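Local coordinates for protein Protease/Reverse transcriptase/ribonuclease H (Eastern chimpanzee simian foamy virus, PDB 7KSF) that copies the retroviral RNA genome into DNA and degrades the RNA of RNA-DNA hybrids, on one polypeptide that also carries an aspartic protease domain, at residues P158-Q163 and T193-V198; V186-S192 and K273-R279; E589-D595 and G613-Y619; E642-V646 and T664-V669. The protein carries 1 engineered substitution. The contacts are given in a common frame with arbitrary orientation. Numbering follows the deposited sequence.

Contact 1 of 4, residues P158-Q163 and T193-V198; sequences PRPQKQ and TMNTPV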
loop_
_atom_site.group_PDB
_atom_site.type_symbol
_atom_site.label_atom_id
_atom_site.label_comp_id
_atom_site.label_asym_id
_atom_site.label_seq_id
_atom_site.Cartn_x
_atom_site.Cartn_y
_atom_site.Cartn_z
ATOM N N PRO A 158 8.465 -23.215 24.524
ATOM C CA PRO A 158 7.026 -23.377 24.299
ATOM C C PRO A 158 6.692 -24.807 23.886
ATOM O O PRO A 158 7.565 -25.649 23.687
ATOM C CB PRO A 158 6.740 -22.386 23.173
ATOM C CG PRO A 158 8.003 -22.365 22.394
ATOM C CD PRO A 158 9.116 -22.513 23.404
ATOM N N ARG A 159 5.370 -25.071 23.747
ATOM C CA ARG A 159 4.914 -26.416 23.426
ATOM C C ARG A 159 4.635 -26.560 21.937
ATOM O O ARG A 159 4.081 -25.646 21.315
ATOM C CB ARG A 159 3.649 -26.763 24.219
ATOM C CG ARG A 159 2.516 -25.749 24.102
ATOM C CD ARG A 159 1.284 -26.199 24.881
ATOM N NE ARG A 159 1.531 -26.303 26.318
ATOM C CZ ARG A 159 1.237 -25.353 27.201
ATOM N NH1 ARG A 159 0.679 -24.218 26.799
ATOM N NH2 ARG A 159 1.500 -25.536 28.488
ATOM N N PRO A 160 5.015 -27.693 21.350
ATOM C CA PRO A 160 4.789 -27.893 19.913
ATOM C C PRO A 160 3.307 -27.949 19.576
ATOM O O PRO A 160 2.510 -28.578 20.275
ATOM C CB PRO A 160 5.481 -29.231 19.627
ATOM C CG PRO A 160 5.581 -29.908 20.960
ATOM C CD PRO A 160 5.742 -28.816 21.965
ATOM N N GLN A 161 2.948 -27.283 18.485
ATOM C CA GLN A 161 1.572 -27.261 18.017
ATOM C C GLN A 161 1.360 -28.343 16.970
ATOM O O GLN A 161 2.202 -28.546 16.089
ATOM C CB GLN A 161 1.223 -25.894 17.433
ATOM C CG GLN A 161 1.046 -24.804 18.472
ATOM C CD GLN A 161 -0.254 -24.947 19.241
ATOM O OE1 GLN A 161 -1.243 -25.464 18.718
ATOM N NE2 GLN A 161 -0.254 -24.494 20.488
ATOM N N LYS A 162 0.241 -29.046 17.079
ATOM C CA LYS A 162 -0.126 -30.011 16.057
ATOM C C LYS A 162 -0.545 -29.286 14.787
ATOM O O LYS A 162 -1.205 -28.244 14.836
ATOM C CB LYS A 162 -1.254 -30.911 16.560
ATOM C CG LYS A 162 -0.847 -31.845 17.688
ATOM C CD LYS A 162 -1.986 -32.782 18.040
ATOM C CE LYS A 162 -1.542 -33.872 18.994
ATOM N NZ LYS A 162 -2.644 -34.845 19.209
ATOM N N GLN A 163 -0.148 -29.837 13.643
ATOM C CA GLN A 163 -0.421 -29.235 12.340
ATOM C C GLN A 163 -1.668 -29.875 11.745
ATOM O O GLN A 163 -1.671 -31.067 11.418
ATOM C CB GLN A 163 0.775 -29.403 11.407
ATOM C CG GLN A 163 0.518 -28.900 10.004
ATOM C CD GLN A 163 0.148 -27.434 9.980
ATOM O OE1 GLN A 163 0.803 -26.608 10.615
ATOM N NE2 GLN A 163 -0.910 -27.101 9.248
ATOM N N THR A 193 11.881 -29.955 18.669
ATOM C CA THR A 193 10.881 -30.093 19.720
ATOM C C THR A 193 9.659 -29.228 19.436
ATOM O O THR A 193 8.523 -29.677 19.621
ATOM C CB THR A 193 11.493 -29.720 21.072
ATOM O OG1 THR A 193 12.672 -30.504 21.296
ATOM C CG2 THR A 193 10.498 -29.963 22.197
ATOM N N MET A 194 9.873 -27.999 18.975
ATOM C CA MET A 194 8.790 -27.060 18.726
ATOM C C MET A 194 8.235 -27.242 17.320
ATOM O O MET A 194 8.969 -27.569 16.385
ATOM C CB MET A 194 9.279 -25.621 18.908
ATOM C CG MET A 194 8.199 -24.571 18.721
ATOM S SD MET A 194 6.759 -24.920 19.748
ATOM C CE MET A 194 5.669 -23.570 19.302
ATOM N N ASN A 195 6.929 -27.032 17.179
ATOM C CA ASN A 195 6.276 -27.025 15.881
ATOM C C ASN A 195 5.294 -25.867 15.831
ATOM O O ASN A 195 4.637 -25.554 16.828
ATOM C CB ASN A 195 5.537 -28.336 15.607
ATOM C CG ASN A 195 5.133 -28.480 14.158
ATOM O OD1 ASN A 195 5.862 -29.064 13.360
ATOM N ND2 ASN A 195 3.970 -27.942 13.807
ATOM N N THR A 196 5.192 -25.237 14.662
ATOM C CA THR A 196 4.379 -24.051 14.467
ATOM C C THR A 196 3.302 -24.305 13.419
ATOM O O THR A 196 3.591 -24.887 12.368
ATOM C CB THR A 196 5.257 -22.862 14.031
ATOM O OG1 THR A 196 6.032 -22.401 15.145
ATOM C CG2 THR A 196 4.408 -21.716 13.505
ATOM N N PRO A 197 2.061 -23.895 13.674
ATOM C CA PRO A 197 1.019 -24.060 12.658
ATOM C C PRO A 197 1.287 -23.178 11.452
ATOM O O PRO A 197 1.829 -22.076 11.566
ATOM C CB PRO A 197 -0.264 -23.627 13.384
ATOM C CG PRO A 197 0.078 -23.655 14.837
ATOM C CD PRO A 197 1.531 -23.312 14.914
ATOM N N VAL A 198 0.899 -23.685 10.284
ATOM C CA VAL A 198 1.052 -22.978 9.020
ATOM C C VAL A 198 -0.328 -22.789 8.403
ATOM O O VAL A 198 -1.167 -23.695 8.449
ATOM C CB VAL A 198 2.003 -23.727 8.058
ATOM C CG1 VAL A 198 1.467 -25.114 7.736
ATOM C CG2 VAL A 198 2.225 -22.924 6.787
#
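Two extended loops, P158-Q163 and T193-V198, run side by side with their end-to-end directions 50° apart. Neither is regular strand until V198, yet they associate much as strands do: CA atoms come within 4.3 Å at P160 and M194 and 5.4 Å at Q163 and P197. A nearly linear hydrogen bond from Q161 N to N195 O (2.9 Å) joins the backbones, and the N195 side chain answers with a weak one, ND2 to Q161 O at 2.9 Å. Further along, a side chain replaces a backbone partner: Q163 turns its amide inward (chi2 p), so that OE1 accepts from V198 N at 2.9 Å, just where the next strand begins. Apolar packing fills the intervals. The M194 sulphur reaches P158, SD to CG 3.9 Å, and lies 3.6 Å from P160 CA, while Q161 CB rests on P197 CG at 3.6 Å. The pairing thus illustrates how irregular, proline-rich chain can be fixed by a few polar bonds. Behind it, M194 and Q161 reach helix 215-218, and T196 and V198 pack on strand 208-212, so the contact joins the loop before helix 171-184 to the chain entering strand 198-202, consistent with reverse transcriptase fingers.

Contact 2 of 4, residues V186-S192 and K273-R279; sequences VLTPQNS and KQYCWTR
L187 lays its CD2 methyl over the face of the W277 indole, 3.8 Å from the centroid of the five-membered ring and 17° off its normal, a CH-pi contact made with both chi1 angles m and L187 chi2 t. The backbones are antiparallel strands, 187-189 and 273-277, their axes 4.5 Å apart at 138°. L187-W277 is a non-hydrogen-bonded pair (CA-CA 4.8 Å); T188-C276 is hydrogen-bonded, with T188 N to C276 O 2.8 Å and C276 N to T188 O 2.7 Å. Before the strand, V186 O accepts from T278 N at 2.7 Å; past it, Q190 N to Q274 O is weak at 3.4 Å. P189 CB meets Y275 CE2 at 3.8 Å on the L187-W277 face, whereas T188 CG2 meets C276 CB at 3.9 Å on the other. The strand leaving helix 171-184 thereby becomes the edge of a small antiparallel sheet, as in reverse transcriptase fingers. Backbone bonds set the register, while the L187, Y275 and W277 face adds apolar and CH-pi packing.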
loop_
_atom_site.group_PDB
_atom_site.type_symbol
_atom_site.label_atom_id
_atom_site.label_comp_id
_atom_site.label_asym_id
_atom_site.label_seq_id
_atom_site.Cartn_x
_atom_site.Cartn_y
_atom_site.Cartn_z
ATOM N N VAL A 186 17.502 -21.316 2.775
ATOM C CA VAL A 186 16.746 -20.592 3.788
ATOM C C VAL A 186 16.036 -21.567 4.717
ATOM O O VAL A 186 15.914 -21.316 5.920
ATOM C CB VAL A 186 15.759 -19.619 3.114
ATOM C CG1 VAL A 186 15.124 -18.699 4.144
ATOM C CG2 VAL A 186 16.475 -18.816 2.042
ATOM N N LEU A 187 15.574 -22.694 4.183
ATOM C CA LEU A 187 14.972 -23.755 4.973
ATOM C C LEU A 187 15.893 -24.964 4.998
ATOM O O LEU A 187 16.483 -25.331 3.978
ATOM C CB LEU A 187 13.613 -24.167 4.411
ATOM C CG LEU A 187 12.503 -23.134 4.548
ATOM C CD1 LEU A 187 11.237 -23.683 3.938
ATOM C CD2 LEU A 187 12.287 -22.780 6.009
ATOM N N THR A 188 16.005 -25.585 6.169
ATOM C CA THR A 188 16.801 -26.783 6.329
ATOM C C THR A 188 15.948 -27.898 6.919
ATOM O O THR A 188 15.190 -27.667 7.867
ATOM C CB THR A 188 18.016 -26.542 7.232
ATOM O OG1 THR A 188 18.575 -27.799 7.628
ATOM C CG2 THR A 188 17.619 -25.745 8.466
ATOM N N PRO A 189 16.044 -29.110 6.379
ATOM C CA PRO A 189 15.290 -30.238 6.945
ATOM C C PRO A 189 15.904 -30.674 8.268
ATOM O O PRO A 189 17.048 -31.129 8.316
ATOM C CB PRO A 189 15.414 -31.323 5.871
ATOM C CG PRO A 189 16.681 -30.994 5.156
ATOM C CD PRO A 189 16.809 -29.495 5.182
ATOM N N GLN A 190 15.135 -30.525 9.345
ATOM C CA GLN A 190 15.628 -30.849 10.677
ATOM C C GLN A 190 14.445 -31.001 11.620
ATOM O O GLN A 190 13.597 -30.106 11.708
ATOM C CB GLN A 190 16.590 -29.765 11.181
ATOM C CG GLN A 190 17.094 -29.972 12.602
ATOM C CD GLN A 190 18.102 -28.919 13.027
ATOM O OE1 GLN A 190 18.782 -28.318 12.195
ATOM N NE2 GLN A 190 18.198 -28.690 14.330
ATOM N N ASN A 191 14.386 -32.138 12.311
ATOM C CA ASN A 191 13.397 -32.333 13.357
ATOM C C ASN A 191 13.684 -31.411 14.532
ATOM O O ASN A 191 14.796 -30.900 14.702
ATOM C CB ASN A 191 13.388 -33.786 13.827
ATOM C CG ASN A 191 12.916 -34.740 12.758
ATOM O OD1 ASN A 191 13.099 -34.498 11.566
ATOM N ND2 ASN A 191 12.297 -35.834 13.182
ATOM N N SER A 192 12.671 -31.205 15.362
ATOM C CA SER A 192 12.804 -30.274 16.471
ATOM C C SER A 192 11.735 -30.585 17.504
ATOM O O SER A 192 10.816 -31.371 17.261
ATOM C CB SER A 192 12.697 -28.825 15.992
ATOM O OG SER A 192 12.346 -27.956 17.055
ATOM N N LYS A 273 6.644 -33.551 6.812
ATOM C CA LYS A 273 8.085 -33.408 6.950
ATOM C C LYS A 273 8.376 -32.110 7.687
ATOM O O LYS A 273 7.776 -31.076 7.382
ATOM C CB LYS A 273 8.771 -33.425 5.580
ATOM C CG LYS A 273 10.275 -33.388 5.644
ATOM C CD LYS A 273 10.881 -33.643 4.280
ATOM C CE LYS A 273 12.389 -33.471 4.314
ATOM N NZ LYS A 273 12.999 -33.639 2.968
ATOM N N GLN A 274 9.279 -32.172 8.659
ATOM C CA GLN A 274 9.583 -31.035 9.514
ATOM C C GLN A 274 10.782 -30.279 8.961
ATOM O O GLN A 274 11.798 -30.887 8.610
ATOM C CB GLN A 274 9.853 -31.506 10.945
ATOM C CG GLN A 274 9.925 -30.401 11.983
ATOM C CD GLN A 274 9.993 -30.941 13.401
ATOM O OE1 GLN A 274 10.119 -30.183 14.364
ATOM N NE2 GLN A 274 9.909 -32.260 13.538
ATOM N N TYR A 275 10.660 -28.959 8.873
ATOM C CA TYR A 275 11.724 -28.098 8.378
ATOM C C TYR A 275 12.063 -27.044 9.425
ATOM O O TYR A 275 11.343 -26.856 10.406
ATOM C CB TYR A 275 11.330 -27.427 7.057
ATOM C CG TYR A 275 11.288 -28.370 5.875
ATOM C CD1 TYR A 275 10.078 -28.828 5.368
ATOM C CD2 TYR A 275 12.459 -28.805 5.268
ATOM C CE1 TYR A 275 10.035 -29.690 4.284
ATOM C CE2 TYR A 275 12.427 -29.669 4.186
ATOM C CZ TYR A 275 11.213 -30.106 3.700
ATOM O OH TYR A 275 11.176 -30.963 2.623
ATOM N N CYS A 276 13.180 -26.351 9.205
ATOM C CA CYS A 276 13.630 -25.302 10.107
ATOM C C CYS A 276 14.153 -24.124 9.297
ATOM O O CYS A 276 14.538 -24.263 8.133
ATOM C CB CYS A 276 14.713 -25.811 11.067
ATOM S SG CYS A 276 14.128 -27.034 12.258
ATOM N N TRP A 277 14.164 -22.955 9.932
ATOM C CA TRP A 277 14.568 -21.716 9.282
ATOM C C TRP A 277 16.045 -21.440 9.528
ATOM O O TRP A 277 16.504 -21.448 10.674
ATOM C CB TRP A 277 13.731 -20.537 9.784
ATOM C CG TRP A 277 12.349 -20.502 9.233
ATOM C CD1 TRP A 277 11.245 -21.108 9.754
ATOM C CD2 TRP A 277 11.913 -19.817 8.054
ATOM N NE1 TRP A 277 10.147 -20.845 8.970
ATOM C CE2 TRP A 277 10.532 -20.055 7.920
ATOM C CE3 TRP A 277 12.560 -19.028 7.097
ATOM C CZ2 TRP A 277 9.784 -19.531 6.868
ATOM C CZ3 TRP A 277 11.815 -18.510 6.054
ATOM C CH2 TRP A 277 10.442 -18.763 5.950
ATOM N N THR A 278 16.782 -21.193 8.444
ATOM C CA THR A 278 18.155 -20.717 8.560
ATOM C C THR A 278 18.202 -19.225 8.862
ATOM O O THR A 278 19.110 -18.763 9.563
ATOM C CB THR A 278 18.924 -21.016 7.270
ATOM O OG1 THR A 278 18.928 -22.429 7.033
ATOM C CG2 THR A 278 20.359 -20.521 7.364
ATOM N N ARG A 279 17.233 -18.472 8.363
ATOM C CA ARG A 279 17.181 -17.028 8.514
ATOM C C ARG A 279 16.031 -16.641 9.436
ATOM O O ARG A 279 15.262 -17.486 9.902
ATOM C CB ARG A 279 17.036 -16.361 7.146
ATOM C CG ARG A 279 17.815 -17.055 6.042
ATOM C CD ARG A 279 19.313 -16.888 6.220
ATOM N NE ARG A 279 20.055 -17.360 5.054
ATOM C CZ ARG A 279 20.224 -16.651 3.942
ATOM N NH1 ARG A 279 19.697 -15.441 3.845
ATOM N NH2 ARG A 279 20.915 -17.157 2.931
#

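Contact 3 of 4, residues E589-D595 and G613-Y619; sequences EGVFYTD and GIVHATY
The first two strands of the RNase H fold, 590-597 and 610-618, show how an antiparallel pair sorts its side chains between two faces. Their segments lie 4.6 Å apart at 152°. V591-A617, Y593-V615 and D595-G613 are hydrogen-bonded pairs; F592-H616 and T594-I614 are not. Bonds run V591 N to A617 O and A617 N to V591 O (both 2.7 Å), Y593 N to V615 O (3.0 Å), V615 N to Y593 O (2.9 Å) and G613 N to D595 O (3.0 Å), with D595 N to G613 O weak at 3.2 Å. On one face F592 (m, chi2 -93°) inclines to H616 (t, chi2 143°): ring centroids are 4.3 Å apart, planes at 49°, and F592 CD1 meets I614 CG2 at 4.0 Å. T594 (p) gives its hydroxyl to I663 O of the neighbouring strand, and helix 638-654 covers this face. On the other face Y593 (m, chi2 -82°) swings over the partner strand, CE2 to A617 CB 3.6 Å, while V591 and V615, both t, present CG2 to Y619 CD1 at 3.6 Å and CB to Y593 CB at 4.1 Å respectively. Helix 727-744 packs against Y593 and V615. D595 (t) ends the segment beside the bound calcium, as the first acidic residue does in related RNases H; its OD1 lies 3.0 Å from the ion.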
loop_
_atom_site.group_PDB
_atom_site.type_symbol
_atom_site.label_atom_id
_atom_site.label_comp_id
_atom_site.label_asym_id
_atom_site.label_seq_id
_atom_site.Cartn_x
_atom_site.Cartn_y
_atom_site.Cartn_z
ATOM N N GLU A 589 -1.697 14.782 -18.171
ATOM C CA GLU A 589 -1.050 14.049 -19.256
ATOM C C GLU A 589 -1.902 14.060 -20.516
ATOM O O GLU A 589 -1.360 14.088 -21.629
ATOM C CB GLU A 589 -0.764 12.612 -18.820
ATOM C CG GLU A 589 -0.006 11.794 -19.849
ATOM C CD GLU A 589 0.153 10.347 -19.439
ATOM O OE1 GLU A 589 -0.503 9.933 -18.459
ATOM O OE2 GLU A 589 0.929 9.621 -20.094
ATOM N N GLY A 590 -3.223 14.043 -20.370
ATOM C CA GLY A 590 -4.113 14.064 -21.514
ATOM C C GLY A 590 -5.284 15.011 -21.351
ATOM O O GLY A 590 -5.839 15.145 -20.259
ATOM N N VAL A 591 -5.665 15.676 -22.440
ATOM C CA VAL A 591 -6.790 16.604 -22.456
ATOM C C VAL A 591 -7.759 16.146 -23.538
ATOM O O VAL A 591 -7.354 15.921 -24.685
ATOM C CB VAL A 591 -6.333 18.052 -22.705
ATOM C CG1 VAL A 591 -7.532 18.978 -22.820
ATOM C CG2 VAL A 591 -5.406 18.509 -21.589
ATOM N N PHE A 592 -9.027 15.999 -23.169
ATOM C CA PHE A 592 -10.061 15.499 -24.068
ATOM C C PHE A 592 -11.134 16.564 -24.235
ATOM O O PHE A 592 -11.852 16.886 -23.282
ATOM C CB PHE A 592 -10.661 14.198 -23.536
ATOM C CG PHE A 592 -9.833 12.983 -23.835
ATOM C CD1 PHE A 592 -10.080 12.223 -24.967
ATOM C CD2 PHE A 592 -8.808 12.600 -22.987
ATOM C CE1 PHE A 592 -9.320 11.104 -25.249
ATOM C CE2 PHE A 592 -8.046 11.479 -23.263
ATOM C CZ PHE A 592 -8.301 10.729 -24.394
ATOM N N TYR A 593 -11.237 17.114 -25.441
ATOM C CA TYR A 593 -12.304 18.045 -25.776
ATOM C C TYR A 593 -13.449 17.275 -26.423
ATOM O O TYR A 593 -13.222 16.455 -27.318
ATOM C CB TYR A 593 -11.805 19.137 -26.723
ATOM C CG TYR A 593 -10.654 19.953 -26.188
ATOM C CD1 TYR A 593 -10.871 21.008 -25.314
ATOM C CD2 TYR A 593 -9.350 19.672 -26.567
ATOM C CE1 TYR A 593 -9.820 21.757 -24.824
ATOM C CE2 TYR A 593 -8.292 20.413 -26.085
ATOM C CZ TYR A 593 -8.531 21.455 -25.214
ATOM O OH TYR A 593 -7.481 22.200 -24.729
ATOM N N THR A 594 -14.670 17.536 -25.966
ATOM C CA THR A 594 -15.847 16.869 -26.497
ATOM C C THR A 594 -16.904 17.894 -26.880
ATOM O O THR A 594 -16.870 19.049 -26.444
ATOM C CB THR A 594 -16.450 15.871 -25.494
ATOM O OG1 THR A 594 -16.870 16.570 -24.314
ATOM C CG2 THR A 594 -15.433 14.805 -25.122
ATOM N N ASP A 595 -17.845 17.442 -27.700
ATOM C CA ASP A 595 -18.961 18.261 -28.160
ATOM C C ASP A 595 -19.950 17.350 -28.875
ATOM O O ASP A 595 -19.667 16.177 -29.133
ATOM C CB ASP A 595 -18.484 19.389 -29.081
ATOM C CG ASP A 595 -19.558 20.425 -29.339
ATOM O OD1 ASP A 595 -20.364 20.222 -30.272
ATOM O OD2 ASP A 595 -19.601 21.435 -28.609
ATOM N N GLY A 613 -18.041 14.891 -31.282
ATOM C CA GLY A 613 -16.651 15.104 -31.633
ATOM C C GLY A 613 -15.721 14.953 -30.447
ATOM O O GLY A 613 -16.031 15.425 -29.350
ATOM N N ILE A 614 -14.581 14.298 -30.651
ATOM C CA ILE A 614 -13.630 14.018 -29.584
ATOM C C ILE A 614 -12.236 14.398 -30.066
ATOM O O ILE A 614 -11.857 14.092 -31.202
ATOM C CB ILE A 614 -13.669 12.535 -29.150
ATOM C CG1 ILE A 614 -15.056 12.158 -28.610
ATOM C CG2 ILE A 614 -12.602 12.249 -28.107
ATOM C CD1 ILE A 614 -16.004 11.593 -29.654
ATOM N N VAL A 615 -11.475 15.070 -29.200
ATOM C CA VAL A 615 -10.119 15.513 -29.509
ATOM C C VAL A 615 -9.208 15.120 -28.356
ATOM O O VAL A 615 -9.513 15.409 -27.194
ATOM C CB VAL A 615 -10.053 17.034 -29.751
ATOM C CG1 VAL A 615 -8.616 17.475 -29.971
ATOM C CG2 VAL A 615 -10.924 17.430 -30.932
ATOM N N HIS A 616 -8.091 14.466 -28.675
ATOM C CA HIS A 616 -7.067 14.124 -27.691
ATOM C C HIS A 616 -5.926 15.124 -27.832
ATOM O O HIS A 616 -5.234 15.145 -28.855
ATOM C CB HIS A 616 -6.572 12.691 -27.880
ATOM C CG HIS A 616 -5.715 12.193 -26.755
ATOM N ND1 HIS A 616 -5.763 10.888 -26.307
ATOM C CD2 HIS A 616 -4.794 12.820 -25.989
ATOM C CE1 HIS A 616 -4.905 10.737 -25.313
ATOM N NE2 HIS A 616 -4.306 11.893 -25.098
ATOM N N ALA A 617 -5.727 15.946 -26.804
ATOM C CA ALA A 617 -4.708 16.984 -26.808
ATOM C C ALA A 617 -3.755 16.789 -25.640
ATOM O O ALA A 617 -4.168 16.397 -24.544
ATOM C CB ALA A 617 -5.338 18.376 -26.739
ATOM N N THR A 618 -2.478 17.071 -25.883
ATOM C CA THR A 618 -1.436 16.996 -24.865
ATOM C C THR A 618 -0.757 18.353 -24.757
ATOM O O THR A 618 -0.373 18.939 -25.773
ATOM C CB THR A 618 -0.407 15.911 -25.198
ATOM O OG1 THR A 618 0.202 16.195 -26.463
ATOM C CG2 THR A 618 -1.074 14.542 -25.254
ATOM N N TYR A 619 -0.614 18.845 -23.526
ATOM C CA TYR A 619 0.005 20.136 -23.260
ATOM C C TYR A 619 1.364 20.014 -22.584
ATOM O O TYR A 619 1.897 21.022 -22.108
ATOM C CB TYR A 619 -0.919 20.998 -22.396
ATOM C CG TYR A 619 -2.133 21.540 -23.112
ATOM C CD1 TYR A 619 -3.256 20.750 -23.312
ATOM C CD2 TYR A 619 -2.160 22.848 -23.575
ATOM C CE1 TYR A 619 -4.368 21.242 -23.963
ATOM C CE2 TYR A 619 -3.267 23.350 -24.225
ATOM C CZ TYR A 619 -4.367 22.544 -24.416
ATOM O OH TYR A 619 -5.470 23.043 -25.067
#

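Contact 4 of 4, residues E642-V646 and T664-V669; sequences EIAAV and TDSFYV. With CA (calcium ion), chain B.
The metal-binding acidic pocket of the RNase H fold forms here, where helix 638-654 faces the end of strand 660-664 and the start of helix 667-683. E642, on the first helix, points its CB toward the other segment and extends (chi1 m, chi2 t), so that OE2 binds calcium at 2.0 Å; the backbone O of G596 is the second ligand of the ion. D665 (t), next to T664, brings OD2 to 3.3 Å from E642 OE2, two acceptors with no hydrogen bond between them. Together with D595 they resemble the acidic cluster by which RNases H hold metal ions, a principle in which crowded carboxylates are offset by cations. S666 is the N-cap of the second helix, OG accepting weakly from Y668 N at 3.3 Å. Beneath the charges V669 (t) wedges between I643 and V646 of the facing helix, with CG2 to I643 CG1 3.8 Å and CG1 to V646 CG2 4.0 Å. Nearby, V646 CG1 touches T664 OG1 at 3.4 Å.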
loop_
_atom_site.group_PDB
_atom_site.type_symbol
_atom_site.label_atom_id
_atom_site.label_comp_id
_atom_site.label_asym_id
_atom_site.label_seq_id
_atom_site.Cartn_x
_atom_site.Cartn_y
_atom_site.Cartn_z
ATOM N N GLU A 642 -23.685 15.281 -26.918
ATOM C CA GLU A 642 -22.712 15.770 -25.953
ATOM C C GLU A 642 -22.590 14.853 -24.745
ATOM O O GLU A 642 -21.604 14.950 -24.006
ATOM C CB GLU A 642 -23.080 17.190 -25.512
ATOM C CG GLU A 642 -23.035 18.198 -26.648
ATOM C CD GLU A 642 -23.418 19.595 -26.221
ATOM O OE1 GLU A 642 -24.275 19.728 -25.329
ATOM O OE2 GLU A 642 -22.860 20.563 -26.780
ATOM N N ILE A 643 -23.564 13.965 -24.536
ATOM C CA ILE A 643 -23.449 12.948 -23.496
ATOM C C ILE A 643 -22.582 11.789 -23.971
ATOM O O ILE A 643 -21.633 11.386 -23.291
ATOM C CB ILE A 643 -24.843 12.460 -23.061
ATOM C CG1 ILE A 643 -25.496 13.454 -22.098
ATOM C CG2 ILE A 643 -24.759 11.083 -22.412
ATOM C CD1 ILE A 643 -26.870 13.028 -21.626
ATOM N N ALA A 644 -22.894 11.235 -25.143
ATOM C CA ALA A 644 -22.100 10.130 -25.668
ATOM C C ALA A 644 -20.695 10.563 -26.057
ATOM O O ALA A 644 -19.818 9.706 -26.218
ATOM C CB ALA A 644 -22.803 9.493 -26.868
ATOM N N ALA A 645 -20.455 11.867 -26.207
ATOM C CA ALA A 645 -19.130 12.335 -26.597
ATOM C C ALA A 645 -18.099 12.086 -25.504
ATOM O O ALA A 645 -16.910 11.928 -25.801
ATOM C CB ALA A 645 -19.175 13.822 -26.949
ATOM N N VAL A 646 -18.526 12.044 -24.245
ATOM C CA VAL A 646 -17.579 11.844 -23.158
ATOM C C VAL A 646 -17.438 10.368 -22.788
ATOM O O VAL A 646 -16.380 9.953 -22.307
ATOM C CB VAL A 646 -17.977 12.697 -21.941
ATOM C CG1 VAL A 646 -18.103 14.159 -22.345
ATOM C CG2 VAL A 646 -19.273 12.199 -21.328
ATOM N N THR A 664 -16.596 19.195 -21.557
ATOM C CA THR A 664 -17.878 19.139 -22.243
ATOM C C THR A 664 -18.393 20.547 -22.501
ATOM O O THR A 664 -18.354 21.406 -21.615
ATOM C CB THR A 664 -18.917 18.370 -21.424
ATOM O OG1 THR A 664 -18.314 17.209 -20.845
ATOM C CG2 THR A 664 -20.072 17.942 -22.313
ATOM N N ASP A 665 -18.885 20.778 -23.720
ATOM C CA ASP A 665 -19.571 22.032 -24.006
ATOM C C ASP A 665 -20.891 22.128 -23.249
ATOM O O ASP A 665 -21.364 23.235 -22.964
ATOM C CB ASP A 665 -19.803 22.166 -25.511
ATOM C CG ASP A 665 -20.465 23.475 -25.884
ATOM O OD1 ASP A 665 -20.193 24.494 -25.215
ATOM O OD2 ASP A 665 -21.258 23.485 -26.848
ATOM N N SER A 666 -21.487 20.989 -22.909
ATOM C CA SER A 666 -22.763 20.974 -22.208
ATOM C C SER A 666 -22.579 21.275 -20.730
ATOM O O SER A 666 -21.607 20.838 -20.105
ATOM C CB SER A 666 -23.444 19.615 -22.370
ATOM O OG SER A 666 -24.676 19.572 -21.668
ATOM N N PHE A 667 -23.527 22.025 -20.169
ATOM C CA PHE A 667 -23.540 22.254 -18.729
ATOM C C PHE A 667 -24.035 21.026 -17.979
ATOM O O PHE A 667 -23.505 20.689 -16.913
ATOM C CB PHE A 667 -24.415 23.463 -18.395
ATOM C CG PHE A 667 -25.888 23.224 -18.603
ATOM C CD1 PHE A 667 -26.719 22.959 -17.525
ATOM C CD2 PHE A 667 -26.439 23.252 -19.874
ATOM C CE1 PHE A 667 -28.071 22.733 -17.712
ATOM C CE2 PHE A 667 -27.789 23.028 -20.068
ATOM C CZ PHE A 667 -28.606 22.768 -18.985
ATOM N N TYR A 668 -25.043 20.340 -18.524
ATOM C CA TYR A 668 -25.682 19.244 -17.804
ATOM C C TYR A 668 -24.743 18.062 -17.612
ATOM O O TYR A 668 -24.838 17.354 -16.603
ATOM C CB TYR A 668 -26.943 18.799 -18.542
ATOM C CG TYR A 668 -27.664 17.641 -17.890
ATOM C CD1 TYR A 668 -28.527 17.850 -16.822
ATOM C CD2 TYR A 668 -27.490 16.340 -18.345
ATOM C CE1 TYR A 668 -29.191 16.798 -16.224
ATOM C CE2 TYR A 668 -28.147 15.281 -17.750
ATOM C CZ TYR A 668 -28.997 15.515 -16.688
ATOM O OH TYR A 668 -29.655 14.464 -16.094
ATOM N N VAL A 669 -23.833 17.833 -18.560
ATOM C CA VAL A 669 -22.951 16.674 -18.473
ATOM C C VAL A 669 -21.950 16.846 -17.338
ATOM O O VAL A 669 -21.810 15.972 -16.476
ATOM C CB VAL A 669 -22.246 16.440 -19.820
ATOM C CG1 VAL A 669 -21.316 15.239 -19.734
ATOM C CG2 VAL A 669 -23.270 16.243 -20.924
HETATM CA CA CA B . -22.981 20.149 -28.753
#

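How the contacts relate
From the N terminus, contact 1 opens at 158 and contact 2 at 186; contact 1 closes at 193-198, before contact 2 closes at 273-279, so the two loops cross. Helix 171-184 lies between the two opening segments, and the contacts touch where M194 meets Q274, tying the loop ahead of that helix to the small sheet following it. Contacts 3 and 4 come later, in series: 589-595 with 613-619 closes a hairpin, then 642-646 with 664-669 ties a helix to the strand end and helix that follow. Their centres lie 13 Å apart, with T594 against A645, and both stand about 60 to 64 Å from contacts 1 and 2, centre to centre, across the chain.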